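Local atomic coordinates of quinoline 2-oxidoreductase large subunit (Pseudomonas putida, PDB entry 1T3Q), a protein that probably oxidises quinoline at carbon 2 as a molybdenum hydroxylase, using a molybdopterin cytosine dinucleotide cofactor. Residues S197-E202 / E287-A292. Residues are numbered along the deposited sequence; the frame is centred on the assembly and turned at random.
Sequences SACPME and ENFLGA
Beside the iron-sulphur cluster and the pterin cofactor, the buried loop 197-202 packs on helix 285-291, with Ser197 and Cys199 meeting the Phe289 ring. CB of Ser197 lies 3.8 Å from CE2 of Phe289, while SG of Cys199 comes within 4.1 Å of CZ of Phe289. The latter is an oblique sulphur-aromatic contact: SG stands 5.2 Å from the centroid of the Phe289 ring, 57° off the ring normal. With CG anti to its carbonyl carbon (chi1 -79°), Phe289 brings its ring end nearer the loop than its CB. The ring also meets that of Tyr711, whose hydroxyl is hydrogen-bonded to the backbone N of Ser197. An alanine in place of Phe289 would probably open a gap beside Ser197 CB and leave the Cys199 sulphur without this aromatic partner. One water links the two segments, accepting from Ser197 OG at 2.7 Å and donating to Asn288 O. The geometry also fits an ST turn from Cys199 N to Ser197 OG, though that nitrogen is less surely placed. Pro200 and Asn288 approach tip to tip. Arg143 of the small subunit is hydrogen-bonded to Ala198 O, and Met201 touches the iron-sulphur cluster; the Pro200 side chain lies about 7 Å from the bound pterin cytosine dinucleotide. Such loop-on-helix packing, bridged by a water, belongs here to the molybdopterin-binding domain of the xanthine dehydrogenase family, where it faces the iron-sulphur subunit.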
ATOM      1  N   SER B 197      18.317  25.519  13.120  1.00 14.88           N
ATOM      2  CA  SER B 197      17.593  24.565  12.296  1.00 14.86           C
ATOM      3  C   SER B 197      16.840  23.632  13.233  1.00 13.80           C
ATOM      4  O   SER B 197      17.336  23.318  14.316  1.00 15.70           O
ATOM      5  CB  SER B 197      18.567  23.736  11.445  1.00 13.28           C
ATOM      6  OG  SER B 197      17.876  22.688  10.785  1.00 13.98           O
ATOM      7  N   ALA B 198      15.649  23.200  12.827  1.00 13.42           N
ATOM      8  CA  ALA B 198      14.866  22.271  13.641  1.00 15.31           C
ATOM      9  C   ALA B 198      15.722  21.013  13.786  1.00 16.43           C
ATOM     10  O   ALA B 198      15.622  20.274  14.770  1.00 16.80           O
ATOM     11  CB  ALA B 198      13.549  21.939  12.946  1.00 12.60           C
ATOM     12  N   CYS B 199      16.559  20.781  12.779  1.00 15.96           N
ATOM     13  CA  CYS B 199      17.468  19.641  12.754  1.00 15.64           C
ATOM     14  C   CYS B 199      16.866  18.323  13.269  1.00 15.83           C
ATOM     15  O   CYS B 199      17.363  17.728  14.230  1.00 16.49           O
ATOM     16  CB  CYS B 199      18.740  19.993  13.547  1.00 16.07           C
ATOM     17  SG  CYS B 199      20.157  18.890  13.262  1.00 18.24           S
ATOM     18  N   PRO B 200      15.771  17.857  12.650  1.00 15.12           N
ATOM     19  CA  PRO B 200      15.172  16.597  13.099  1.00 14.70           C
ATOM     20  C   PRO B 200      16.144  15.485  12.693  1.00 16.00           C
ATOM     21  O   PRO B 200      16.869  15.645  11.717  1.00 15.43           O
ATOM     22  CB  PRO B 200      13.865  16.543  12.312  1.00 15.81           C
ATOM     23  CG  PRO B 200      14.234  17.233  11.023  1.00 14.92           C
ATOM     24  CD  PRO B 200      15.017  18.428  11.521  1.00 15.32           C
ATOM     25  N   MET B 201      16.182  14.373  13.427  1.00 14.98           N
ATOM     26  CA  MET B 201      17.115  13.304  13.059  1.00 15.63           C
ATOM     27  C   MET B 201      16.797  12.725  11.681  1.00 14.89           C
ATOM     28  O   MET B 201      17.698  12.271  10.973  1.00 16.60           O
ATOM     29  CB  MET B 201      17.147  12.203  14.129  1.00 16.48           C
ATOM     30  CG  MET B 201      17.928  12.608  15.376  1.00 20.22           C
ATOM     31  SD  MET B 201      19.658  13.102  15.033  1.00 26.13           S
ATOM     32  CE  MET B 201      19.459  14.888  14.827  1.00 25.53           C
ATOM     33  N   GLU B 202      15.520  12.728  11.305  1.00 14.13           N
ATOM     34  CA  GLU B 202      15.129  12.266   9.974  1.00 14.92           C
ATOM     35  C   GLU B 202      14.964  13.532   9.134  1.00 14.48           C
ATOM     36  O   GLU B 202      14.226  14.439   9.518  1.00 13.61           O
ATOM     37  CB  GLU B 202      13.790  11.531   9.994  1.00 14.74           C
ATOM     38  CG  GLU B 202      13.277  11.219   8.591  1.00 16.05           C
ATOM     39  CD  GLU B 202      11.790  10.935   8.554  1.00 15.73           C
ATOM     40  OE1 GLU B 202      11.012  11.754   9.089  1.00 14.96           O
ATOM     41  OE2 GLU B 202      11.394   9.901   7.984  1.00 17.29           O
ATOM     42  N   GLU B 287      21.564  19.131   2.675  1.00 15.96           N
ATOM     43  CA  GLU B 287      20.414  19.747   2.024  1.00 16.90           C
ATOM     44  C   GLU B 287      19.417  20.250   3.065  1.00 17.56           C
ATOM     45  O   GLU B 287      18.719  21.244   2.835  1.00 16.78           O
ATOM     46  CB  GLU B 287      19.734  18.746   1.094  1.00 17.98           C
ATOM     47  CG  GLU B 287      20.657  18.182   0.026  1.00 20.89           C
ATOM     48  CD  GLU B 287      19.953  17.194  -0.865  1.00 21.77           C
ATOM     49  OE1 GLU B 287      19.567  17.581  -1.988  1.00 24.05           O
ATOM     50  OE2 GLU B 287      19.774  16.029  -0.442  1.00 20.07           O
ATOM     51  N   ASN B 288      19.343  19.575   4.212  1.00 16.28           N
ATOM     52  CA  ASN B 288      18.417  20.024   5.251  1.00 16.92           C
ATOM     53  C   ASN B 288      18.878  21.382   5.773  1.00 16.51           C
ATOM     54  O   ASN B 288      18.058  22.248   6.077  1.00 18.75           O
ATOM     55  CB  ASN B 288      18.340  19.024   6.404  1.00 16.36           C
ATOM     56  CG  ASN B 288      17.142  19.271   7.301  1.00 16.01           C
ATOM     57  OD1 ASN B 288      16.004  18.899   6.968  1.00 18.53           O
ATOM     58  ND2 ASN B 288      17.380  19.913   8.429  1.00 13.95           N
ATOM     59  N   PHE B 289      20.187  21.577   5.882  1.00 16.16           N
ATOM     60  CA  PHE B 289      20.706  22.861   6.339  1.00 16.83           C
ATOM     61  C   PHE B 289      20.606  23.906   5.227  1.00 17.86           C
ATOM     62  O   PHE B 289      20.267  25.056   5.479  1.00 17.67           O
ATOM     63  CB  PHE B 289      22.166  22.739   6.786  1.00 15.60           C
ATOM     64  CG  PHE B 289      22.334  22.146   8.160  1.00 16.00           C
ATOM     65  CD1 PHE B 289      23.005  20.942   8.333  1.00 15.42           C
ATOM     66  CD2 PHE B 289      21.800  22.784   9.276  1.00 16.17           C
ATOM     67  CE1 PHE B 289      23.139  20.375   9.602  1.00 16.04           C
ATOM     68  CE2 PHE B 289      21.927  22.229  10.551  1.00 16.01           C
ATOM     69  CZ  PHE B 289      22.597  21.021  10.714  1.00 16.32           C
ATOM     70  N   LEU B 290      20.882  23.489   3.996  1.00 19.10           N
ATOM     71  CA  LEU B 290      20.852  24.389   2.842  1.00 21.70           C
ATOM     72  C   LEU B 290      19.492  24.820   2.309  1.00 22.33           C
ATOM     73  O   LEU B 290      19.265  26.010   2.071  1.00 23.53           O
ATOM     74  CB  LEU B 290      21.621  23.765   1.674  1.00 21.37           C
ATOM     75  CG  LEU B 290      23.147  23.797   1.681  1.00 21.16           C
ATOM     76  CD1 LEU B 290      23.675  22.836   0.624  1.00 22.46           C
ATOM     77  CD2 LEU B 290      23.631  25.216   1.423  1.00 21.93           C
ATOM     78  N   GLY B 291      18.599  23.856   2.105  1.00 23.83           N
ATOM     79  CA  GLY B 291      17.312  24.170   1.513  1.00 24.79           C
ATOM     80  C   GLY B 291      16.001  23.967   2.240  1.00 25.86           C
ATOM     81  O   GLY B 291      14.954  23.960   1.595  1.00 29.01           O
ATOM     82  N   ALA B 292      16.026  23.780   3.554  1.00 23.95           N
ATOM     83  CA  ALA B 292      14.777  23.633   4.287  1.00 24.66           C
ATOM     84  C   ALA B 292      14.484  25.067   4.719  1.00 24.95           C
ATOM     85  O   ALA B 292      14.472  25.974   3.887  1.00 28.98           O
ATOM     86  CB  ALA B 292      14.964  22.726   5.493  1.00 20.45           C
TER
HETATM   87  O   HOH W   1      17.410  23.760   8.303  1.00 13.04           O